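Local coordinates for putative epoxide hydrolase protein (Klebsiella pneumoniae subsp. pneumoniae, PDB 5BOV) that is a putative epoxide hydrolase of the alpha/beta hydrolase fold, possibly with monoacylglycerol lipase activity, though its substrate is not established, at residues 42-47 / 284-288; 110-114 / 212-217; 128-134 / 245-251; 185-189 / 254-258. The contacts are given in a common frame with arbitrary orientation. Numbering follows the deposited sequence.

Interaction 1 (42-47 / 284-288)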
# COMPACT_ATOMS: atom_id res chain seq x y z
N TYR A 42 -7.03 -3.28 3.69
CA TYR A 42 -7.78 -3.21 2.42
C TYR A 42 -7.25 -4.27 1.49
O TYR A 42 -6.38 -5.10 1.89
CB TYR A 42 -7.69 -1.83 1.82
CG TYR A 42 -8.11 -0.74 2.80
CD1 TYR A 42 -9.41 -0.32 2.83
CD2 TYR A 42 -7.21 -0.07 3.60
CE1 TYR A 42 -9.84 0.70 3.70
CE2 TYR A 42 -7.58 0.93 4.44
CZ TYR A 42 -8.89 1.32 4.49
OH TYR A 42 -9.23 2.33 5.35
N ASP A 43 -7.70 -4.30 0.24
CA ASP A 43 -7.12 -5.26 -0.70
C ASP A 43 -7.25 -4.77 -2.14
O ASP A 43 -7.51 -3.58 -2.35
CB ASP A 43 -7.70 -6.68 -0.53
CG ASP A 43 -9.06 -6.85 -1.15
OD1 ASP A 43 -9.72 -5.85 -1.48
OD2 ASP A 43 -9.49 -8.03 -1.16
N ILE A 44 -7.05 -5.66 -3.11
CA ILE A 44 -7.10 -5.29 -4.52
C ILE A 44 -8.42 -4.63 -4.95
O ILE A 44 -8.51 -3.92 -5.95
CB ILE A 44 -6.80 -6.49 -5.45
CG1 ILE A 44 -7.84 -7.58 -5.33
CG2 ILE A 44 -5.37 -7.00 -5.15
CD1 ILE A 44 -7.72 -8.64 -6.38
N GLN A 45 -9.53 -4.89 -4.20
CA GLN A 45 -10.78 -4.27 -4.56
C GLN A 45 -10.76 -2.75 -4.50
O GLN A 45 -11.62 -2.06 -5.06
CB GLN A 45 -11.95 -4.81 -3.72
CG GLN A 45 -12.16 -6.32 -3.79
CD GLN A 45 -12.20 -6.91 -5.21
OE1 GLN A 45 -11.63 -8.04 -5.42
NE2 GLN A 45 -12.83 -6.29 -6.09
N SER A 46 -9.76 -2.20 -3.81
CA SER A 46 -9.55 -0.77 -3.80
C SER A 46 -9.37 -0.21 -5.26
O SER A 46 -9.68 0.96 -5.47
CB SER A 46 -8.27 -0.43 -3.04
OG SER A 46 -8.35 -0.77 -1.66
N TYR A 47 -8.97 -1.09 -6.18
CA TYR A 47 -8.73 -0.73 -7.56
C TYR A 47 -9.65 -1.42 -8.51
O TYR A 47 -9.43 -1.34 -9.71
CB TYR A 47 -7.28 -1.03 -7.89
CG TYR A 47 -6.30 -0.29 -6.97
CD1 TYR A 47 -6.12 1.08 -7.11
CD2 TYR A 47 -5.60 -0.95 -5.97
CE1 TYR A 47 -5.22 1.78 -6.34
CE2 TYR A 47 -4.70 -0.27 -5.14
CZ TYR A 47 -4.52 1.09 -5.31
OH TYR A 47 -3.61 1.78 -4.55
N HIS A 284 -9.36 7.91 3.70
CA HIS A 284 -8.09 7.24 3.70
C HIS A 284 -7.85 6.36 2.47
O HIS A 284 -6.68 5.94 2.23
CB HIS A 284 -8.08 6.40 4.95
CG HIS A 284 -6.82 5.65 5.19
ND1 HIS A 284 -5.59 6.25 5.28
CD2 HIS A 284 -6.62 4.34 5.48
CE1 HIS A 284 -4.67 5.33 5.54
NE2 HIS A 284 -5.28 4.19 5.71
N ASN A 285 -8.89 6.07 1.71
CA ASN A 285 -8.76 5.18 0.52
C ASN A 285 -9.26 5.88 -0.76
O ASN A 285 -10.35 5.60 -1.25
CB ASN A 285 -9.48 3.86 0.82
CG ASN A 285 -9.28 2.81 -0.25
OD1 ASN A 285 -8.80 3.08 -1.36
ND2 ASN A 285 -9.66 1.58 0.08
N PRO A 286 -8.48 6.84 -1.27
CA PRO A 286 -8.89 7.53 -2.47
C PRO A 286 -9.21 6.66 -3.67
O PRO A 286 -10.16 6.95 -4.39
CB PRO A 286 -7.72 8.48 -2.74
CG PRO A 286 -7.18 8.79 -1.39
CD PRO A 286 -7.27 7.52 -0.68
N PRO A 287 -8.42 5.59 -3.89
CA PRO A 287 -8.83 4.88 -5.13
C PRO A 287 -10.20 4.21 -5.03
O PRO A 287 -10.91 4.12 -6.02
CB PRO A 287 -7.75 3.83 -5.34
CG PRO A 287 -7.01 3.71 -4.02
CD PRO A 287 -7.20 5.06 -3.34
N GLN A 288 -10.51 3.67 -3.86
CA GLN A 288 -11.78 2.98 -3.73
C GLN A 288 -12.93 4.02 -3.61
O GLN A 288 -14.05 3.79 -4.14
CB GLN A 288 -11.80 2.07 -2.55
CG GLN A 288 -12.86 0.97 -2.74
CD GLN A 288 -12.67 -0.28 -1.86
OE1 GLN A 288 -11.65 -0.51 -1.25
NE2 GLN A 288 -13.73 -1.09 -1.82
O HOH W 1 -10.30 -2.75 -0.30

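Interaction 2 (110-114 / 212-217)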
# COMPACT_ATOMS: atom_id res chain seq x y z
N ASP A 110 -1.45 4.03 1.94
CA ASP A 110 -1.11 3.37 3.18
C ASP A 110 0.07 2.43 2.95
O ASP A 110 1.06 2.89 2.36
CB ASP A 110 -2.39 2.72 3.81
CG ASP A 110 -2.13 2.13 5.11
OD1 ASP A 110 -1.79 2.89 6.11
OD2 ASP A 110 -2.09 0.92 5.26
N TRP A 111 0.04 1.16 3.33
CA TRP A 111 1.22 0.28 3.08
C TRP A 111 1.63 0.31 1.61
O TRP A 111 2.80 0.17 1.29
CB TRP A 111 0.93 -1.15 3.42
CG TRP A 111 0.70 -1.49 4.88
CD1 TRP A 111 0.51 -0.67 5.91
CD2 TRP A 111 0.60 -2.82 5.40
NE1 TRP A 111 0.27 -1.40 7.08
CE2 TRP A 111 0.34 -2.72 6.79
CE3 TRP A 111 0.67 -4.09 4.83
CZ2 TRP A 111 0.15 -3.86 7.61
CZ3 TRP A 111 0.55 -5.22 5.64
CH2 TRP A 111 0.26 -5.09 7.00
N GLY A 112 0.66 0.40 0.70
CA GLY A 112 0.98 0.43 -0.68
C GLY A 112 1.73 1.69 -1.15
O GLY A 112 2.55 1.63 -2.05
N ALA A 113 1.41 2.82 -0.55
CA ALA A 113 2.12 4.06 -0.80
C ALA A 113 3.53 3.95 -0.28
O ALA A 113 4.50 4.34 -0.93
CB ALA A 113 1.45 5.28 -0.23
N ARG A 114 3.68 3.48 0.98
CA ARG A 114 5.00 3.25 1.54
C ARG A 114 5.84 2.34 0.67
O ARG A 114 6.98 2.64 0.34
CB ARG A 114 4.87 2.66 2.90
CG ARG A 114 6.16 2.44 3.62
CD ARG A 114 5.93 1.69 4.93
NE ARG A 114 5.56 0.32 4.65
CZ ARG A 114 4.94 -0.51 5.48
NH1 ARG A 114 4.54 -0.12 6.67
NH2 ARG A 114 4.75 -1.78 5.10
N ILE A 212 1.38 -10.88 9.52
CA ILE A 212 1.96 -9.77 8.75
C ILE A 212 1.55 -8.44 9.36
O ILE A 212 2.39 -7.50 9.46
CB ILE A 212 1.57 -9.84 7.26
CG1 ILE A 212 2.18 -11.08 6.63
CG2 ILE A 212 2.01 -8.59 6.50
CD1 ILE A 212 3.69 -11.15 6.62
N THR A 213 0.28 -8.31 9.75
CA THR A 213 -0.20 -7.09 10.35
C THR A 213 0.59 -6.79 11.64
O THR A 213 1.10 -5.66 11.85
CB THR A 213 -1.67 -7.21 10.69
OG1 THR A 213 -2.42 -7.35 9.47
CG2 THR A 213 -2.21 -5.97 11.42
N ILE A 214 0.67 -7.77 12.53
CA ILE A 214 1.33 -7.54 13.84
C ILE A 214 2.82 -7.22 13.62
O ILE A 214 3.39 -6.32 14.27
CB ILE A 214 1.16 -8.78 14.73
CG1 ILE A 214 -0.30 -9.02 15.05
CG2 ILE A 214 1.99 -8.71 16.00
CD1 ILE A 214 -1.10 -7.90 15.56
N SER A 215 3.44 -7.98 12.72
CA SER A 215 4.83 -7.73 12.38
C SER A 215 5.03 -6.30 11.83
O SER A 215 5.99 -5.60 12.21
CB SER A 215 5.36 -8.74 11.37
OG SER A 215 6.70 -8.43 10.96
N ASN A 216 4.21 -5.89 10.87
CA ASN A 216 4.29 -4.53 10.33
C ASN A 216 4.33 -3.47 11.43
O ASN A 216 5.22 -2.60 11.40
CB ASN A 216 3.13 -4.27 9.34
CG ASN A 216 3.14 -2.87 8.80
OD1 ASN A 216 3.71 -2.59 7.75
ND2 ASN A 216 2.47 -1.96 9.51
N TYR A 217 3.37 -3.55 12.37
CA TYR A 217 3.25 -2.54 13.41
C TYR A 217 4.29 -2.69 14.56
O TYR A 217 4.82 -1.67 15.02
CB TYR A 217 1.80 -2.41 13.90
CG TYR A 217 0.96 -1.84 12.82
CD1 TYR A 217 1.12 -0.52 12.40
CD2 TYR A 217 0.10 -2.63 12.07
CE1 TYR A 217 0.42 -0.00 11.30
CE2 TYR A 217 -0.63 -2.09 11.03
CZ TYR A 217 -0.45 -0.79 10.64
OH TYR A 217 -1.12 -0.31 9.52
O HOH W 2 -0.95 2.15 8.68

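Interaction 3 (128-134 / 245-251)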
# COMPACT_ATOMS: atom_id res chain seq x y z
N LYS A 128 8.57 4.75 -13.43
CA LYS A 128 8.38 5.86 -14.37
C LYS A 128 7.80 7.11 -13.69
O LYS A 128 8.25 8.23 -13.96
CB LYS A 128 7.51 5.38 -15.56
CG LYS A 128 7.25 6.40 -16.59
CD LYS A 128 6.41 5.78 -17.75
CE LYS A 128 6.31 6.80 -18.85
NZ LYS A 128 5.36 7.88 -18.53
N SER A 129 6.73 6.94 -12.91
CA SER A 129 6.14 8.01 -12.14
C SER A 129 5.41 7.34 -10.98
O SER A 129 5.23 6.12 -10.98
CB SER A 129 5.19 8.82 -12.95
OG SER A 129 4.01 8.05 -13.34
N LEU A 130 5.07 8.15 -10.01
CA LEU A 130 4.50 7.73 -8.74
C LEU A 130 3.31 8.55 -8.30
O LEU A 130 3.31 9.78 -8.43
CB LEU A 130 5.61 7.91 -7.68
CG LEU A 130 5.28 7.64 -6.24
CD1 LEU A 130 4.88 6.17 -6.03
CD2 LEU A 130 6.44 8.05 -5.32
N VAL A 131 2.22 7.87 -7.89
CA VAL A 131 1.13 8.48 -7.20
C VAL A 131 1.18 7.96 -5.77
O VAL A 131 1.04 6.78 -5.53
CB VAL A 131 -0.24 8.22 -7.83
CG1 VAL A 131 -1.34 8.81 -7.00
CG2 VAL A 131 -0.28 8.84 -9.22
N SER A 132 1.44 8.87 -4.82
CA SER A 132 1.62 8.47 -3.41
C SER A 132 0.59 9.18 -2.55
O SER A 132 0.72 10.38 -2.24
CB SER A 132 3.05 8.79 -2.95
OG SER A 132 3.33 8.21 -1.69
N VAL A 133 -0.43 8.45 -2.12
CA VAL A 133 -1.43 9.05 -1.29
C VAL A 133 -0.86 9.31 0.13
O VAL A 133 -0.21 8.41 0.71
CB VAL A 133 -2.68 8.17 -1.11
CG1 VAL A 133 -3.69 8.78 -0.14
CG2 VAL A 133 -3.31 7.86 -2.45
N SER A 134 -1.08 10.49 0.63
CA SER A 134 -0.54 10.97 1.94
C SER A 134 0.95 11.25 1.93
O SER A 134 1.54 11.40 2.99
CB SER A 134 -0.97 10.09 3.13
OG SER A 134 -2.39 10.01 3.15
N VAL A 245 11.68 10.61 -8.93
CA VAL A 245 10.83 10.38 -10.09
C VAL A 245 9.61 11.29 -10.06
O VAL A 245 9.22 11.80 -9.00
CB VAL A 245 10.37 8.91 -10.19
CG1 VAL A 245 11.60 7.98 -10.09
CG2 VAL A 245 9.34 8.54 -9.17
N PRO A 246 9.02 11.55 -11.22
CA PRO A 246 7.82 12.41 -11.23
C PRO A 246 6.72 11.84 -10.30
O PRO A 246 6.39 10.70 -10.42
CB PRO A 246 7.36 12.41 -12.70
CG PRO A 246 8.60 12.11 -13.43
CD PRO A 246 9.38 11.15 -12.60
N THR A 247 6.19 12.70 -9.45
CA THR A 247 5.27 12.24 -8.39
C THR A 247 4.10 13.19 -8.26
O THR A 247 4.28 14.44 -8.22
CB THR A 247 6.00 12.18 -7.07
OG1 THR A 247 7.10 11.24 -7.15
CG2 THR A 247 5.08 11.74 -5.96
N ILE A 248 2.89 12.62 -8.13
CA ILE A 248 1.76 13.34 -7.63
C ILE A 248 1.36 12.77 -6.29
O ILE A 248 1.19 11.56 -6.18
CB ILE A 248 0.54 13.32 -8.60
CG1 ILE A 248 0.95 13.99 -9.91
CG2 ILE A 248 -0.66 13.94 -7.97
CD1 ILE A 248 -0.19 14.08 -10.92
N THR A 249 1.26 13.63 -5.28
CA THR A 249 0.73 13.23 -4.00
C THR A 249 -0.74 13.68 -3.89
O THR A 249 -1.15 14.65 -4.47
CB THR A 249 1.55 13.81 -2.81
OG1 THR A 249 1.59 15.22 -2.93
CG2 THR A 249 2.92 13.21 -2.81
N LEU A 250 -1.53 12.86 -3.16
CA LEU A 250 -2.94 13.07 -2.98
C LEU A 250 -3.29 13.08 -1.50
O LEU A 250 -2.72 12.29 -0.74
CB LEU A 250 -3.79 11.98 -3.63
CG LEU A 250 -3.56 11.72 -5.10
CD1 LEU A 250 -4.44 10.54 -5.54
CD2 LEU A 250 -3.94 12.96 -5.89
N GLU A 251 -4.30 13.87 -1.10
CA GLU A 251 -4.82 13.67 0.23
C GLU A 251 -6.28 13.96 0.14
O GLU A 251 -6.71 14.77 -0.66
CB GLU A 251 -4.09 14.66 1.16
CG GLU A 251 -4.47 14.47 2.61
CD GLU A 251 -4.25 13.03 3.03
OE1 GLU A 251 -3.09 12.67 3.30
OE2 GLU A 251 -5.26 12.23 3.07

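Interaction 4 (185-189 / 254-258)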
# COMPACT_ATOMS: atom_id res chain seq x y z
N GLN A 185 -13.28 4.36 11.03
CA GLN A 185 -12.46 5.42 11.65
C GLN A 185 -11.68 6.20 10.59
O GLN A 185 -11.44 7.41 10.72
CB GLN A 185 -11.46 4.83 12.62
CG GLN A 185 -12.06 4.34 13.95
CD GLN A 185 -10.90 4.15 14.98
OE1 GLN A 185 -9.90 3.46 14.69
NE2 GLN A 185 -11.01 4.82 16.09
N ALA A 186 -11.15 5.45 9.63
CA ALA A 186 -10.19 6.04 8.66
C ALA A 186 -10.91 6.85 7.62
O ALA A 186 -10.32 7.78 7.07
CB ALA A 186 -9.37 4.92 8.03
N SER A 187 -12.16 6.51 7.31
CA SER A 187 -12.94 7.27 6.30
C SER A 187 -14.36 7.51 6.85
O SER A 187 -15.31 6.84 6.47
CB SER A 187 -13.00 6.50 4.99
OG SER A 187 -11.72 6.32 4.42
N PRO A 188 -14.44 8.34 7.85
CA PRO A 188 -15.75 8.52 8.53
C PRO A 188 -16.94 8.93 7.68
O PRO A 188 -18.07 8.62 8.07
CB PRO A 188 -15.49 9.64 9.56
CG PRO A 188 -14.07 9.79 9.63
CD PRO A 188 -13.41 9.21 8.40
N GLN A 189 -16.72 9.54 6.53
CA GLN A 189 -17.79 9.93 5.64
C GLN A 189 -17.97 8.98 4.45
O GLN A 189 -18.82 9.22 3.59
CB GLN A 189 -17.57 11.39 5.18
CG GLN A 189 -17.99 12.44 6.20
CD GLN A 189 -17.14 12.50 7.48
OE1 GLN A 189 -15.93 12.75 7.44
NE2 GLN A 189 -17.79 12.36 8.65
N ASN A 254 -11.39 14.33 4.28
CA ASN A 254 -12.00 13.66 5.41
C ASN A 254 -11.30 12.37 5.76
O ASN A 254 -11.91 11.40 6.08
CB ASN A 254 -13.48 13.46 5.10
CG ASN A 254 -14.22 14.79 5.07
OD1 ASN A 254 -14.79 15.18 6.08
ND2 ASN A 254 -14.18 15.51 3.95
N ASN A 255 -9.98 12.39 5.71
CA ASN A 255 -9.16 11.27 6.14
C ASN A 255 -9.03 11.24 7.64
O ASN A 255 -8.39 12.17 8.24
CB ASN A 255 -7.78 11.42 5.48
CG ASN A 255 -6.87 10.25 5.74
OD1 ASN A 255 -7.23 9.27 6.39
ND2 ASN A 255 -5.67 10.34 5.21
N GLY A 256 -9.54 10.19 8.26
CA GLY A 256 -9.43 10.04 9.71
C GLY A 256 -8.19 9.33 10.20
O GLY A 256 -7.93 9.25 11.41
N ALA A 257 -7.45 8.73 9.29
CA ALA A 257 -6.25 8.04 9.61
C ALA A 257 -5.12 9.06 9.74
O ALA A 257 -5.23 10.17 9.25
CB ALA A 257 -5.92 7.07 8.52
N PRO A 258 -4.07 8.68 10.51
CA PRO A 258 -2.96 9.63 10.73
C PRO A 258 -2.24 9.92 9.39
O PRO A 258 -2.08 9.01 8.57
CB PRO A 258 -2.01 8.86 11.65
CG PRO A 258 -2.76 7.67 12.15
CD PRO A 258 -3.86 7.37 11.20
O HOH W 3 -14.21 9.98 5.00

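Interaction 1 (42-47 / 284-288)
Asn285 carries the centre of this contact with its extended t side chain. Its OD1 accepts from Gln288 N at 3.1 Å and N-caps the short helix. Asn285 ND2 donates to Ser46 OG at 3.2 Å. Ser46 is in the m rotamer, which brings OG to both Asn285 ND2 and water 1. Gln288 runs out with chi1 and chi2 both t, and its OE1 accepts from the same water at 2.8 Å. The water also takes the backbone NH of Asp43. Tyr42 is in the m rotamer and points across, so that OH lies 3.3 Å from His284 CD2, at the edge of the imidazole. Trp183 stacks on the Tyr42 ring and Phe109 meets it edge-to-face. Tyr47, also m, places CE1 3.4 Å from Pro287 CB, while its OH bonds to Leu37 O. Asp43 OD1 accepts from Gln45 N at 2.9 Å, an Asx turn. His284 follows the last strand, where alpha/beta hydrolases usually hold the catalytic histidine, so a place beside the active site is likely.

Interaction 2 (110-114 / 212-217)
Residues 111-114 form the first turn of helix 111-122, and residues 212-217 lie inside helix 209-220. The backbones stay apart: Trp111 and Asn216, the nearest pair, have CA atoms 9.2 Å from each other. Long side chains fill the gap. Asp110, just before helix 111-122, has the strained phi/psi of 54/-129. Trp111 buries the most surface and points at helix 209-220. Its NE1 donates to Tyr217 OH at 3.0 Å, and Thr213 CA sits near the indole edge, 3.9 Å from CH2. Trp111 CZ3 packs on Ile212 CG2 at 3.8 Å. Asn216 OD1 lies over a face of the indole and accepts from both Arg114 NH1, at 2.8 Å, and Arg114 NH2, at 3.0 Å. Water 2 joins Asp110 OD1, at 2.8 Å, to Tyr217 OH, at 2.6 Å. Trp40 stacks on Trp111 and meets Tyr217 edge-to-face, and its backbone N bonds to Asp110 OD2. A strained Asp between a strand and a helix, within Gly-Phe-Asp-Trp-Gly, is consistent with the nucleophile elbow of epoxide hydrolases in the alpha/beta hydrolase fold, here packed against a helix of the probable cap.

Interaction 3 (128-134 / 245-251)
Val131, Val133, Ile248 and Leu250 share one face of the sheet. Leu250 CD1 reaches Val131 CG1 at 3.8 Å and Val133 CG2 at 4.2 Å. Helix 291-303 covers this face, with Ala301 against Val131 and Phe294 against Leu250. The opposite face bears Leu130, Ser132, Thr247 and Thr249; there helix 111-122 packs on Leu130 and Ser132. The two strands run parallel, their axes 4.7 Å apart at closest and at 21°. Leu130 N donates to Pro246 O and Ile248 N to Leu130 O, both at 2.9 Å, and Ser132 N to Ile248 O at 3.0 Å. Leu250 N to Ser132 O is weak at 3.5 Å, but Ser134 N binds Leu250 O firmly at 2.8 Å. At the polar C-terminal end, Ser134 OG donates to Glu251 OE1 at 2.8 Å. Glu251 OE2 goes on to Asn255. The segments are 111 residues apart at their nearest ends, with only helices and loops between. Such a long insertion between two parallel strands is the usual site of the cap domain in the alpha/beta hydrolase fold.

Interaction 4 (185-189 / 254-258)
Asn254, Ala186 and Gln189 bury the most surface here. Asn254 CB points at the 185-189 segment, and its backbone O meets Pro188 CD at 3.5 Å. That same O accepts from water 3 at 2.9 Å, and the water accepts from Gln189 N at 3.0 Å. The Gln189 side chain lies against that of Asn254 on the solvent side. Ala186 ends helix 175-186, and its O accepts from Gly256 N at 2.8 Å, a direct backbone hydrogen bond between the segments. The helix belongs to the helical insertion between strands 127-133 and 247-252, which fits the cap of an alpha/beta hydrolase. Its end thus docks on the loop that follows strand 247-252 in the core domain. Gly256 lets the loop come close: a CB there would fall 2.1 Å from Gln185 O. Its CA lies 3.5 Å from the same Gln185 O, in a CA-H...O contact. Asn255 OD1 accepts from Ala257 N at 3.0 Å, an Asx turn that shapes the loop, while its ND2 bonds to Glu251. Ala257, which closes the turn, packs its CB on Ala186 CB at 4.1 Å, and both side chains touch His284.

His284 ties three of the contacts together. Its NE2 lies 3.7 Å from Asp110 OD1, so interactions 1 and 2 meet at the likely active site, their centres about 15 Å apart. His284 N is 2.9 Å from Ser187 OG, a probable hydrogen bond to interaction 4. Interaction 3 joins two strands of the central sheet and touches interactions 1 and 2: Pro286 CG packs on Val133 CG1 at 3.7 Å, and Ala113 CB touches Val133 O, also at 3.7 Å. Interactions 2 and 4 both join the probable cap to the core, but do not touch; their nearest atoms are about 6 Å apart. All three other interactions are nested inside the chain loop that interaction 1 closes.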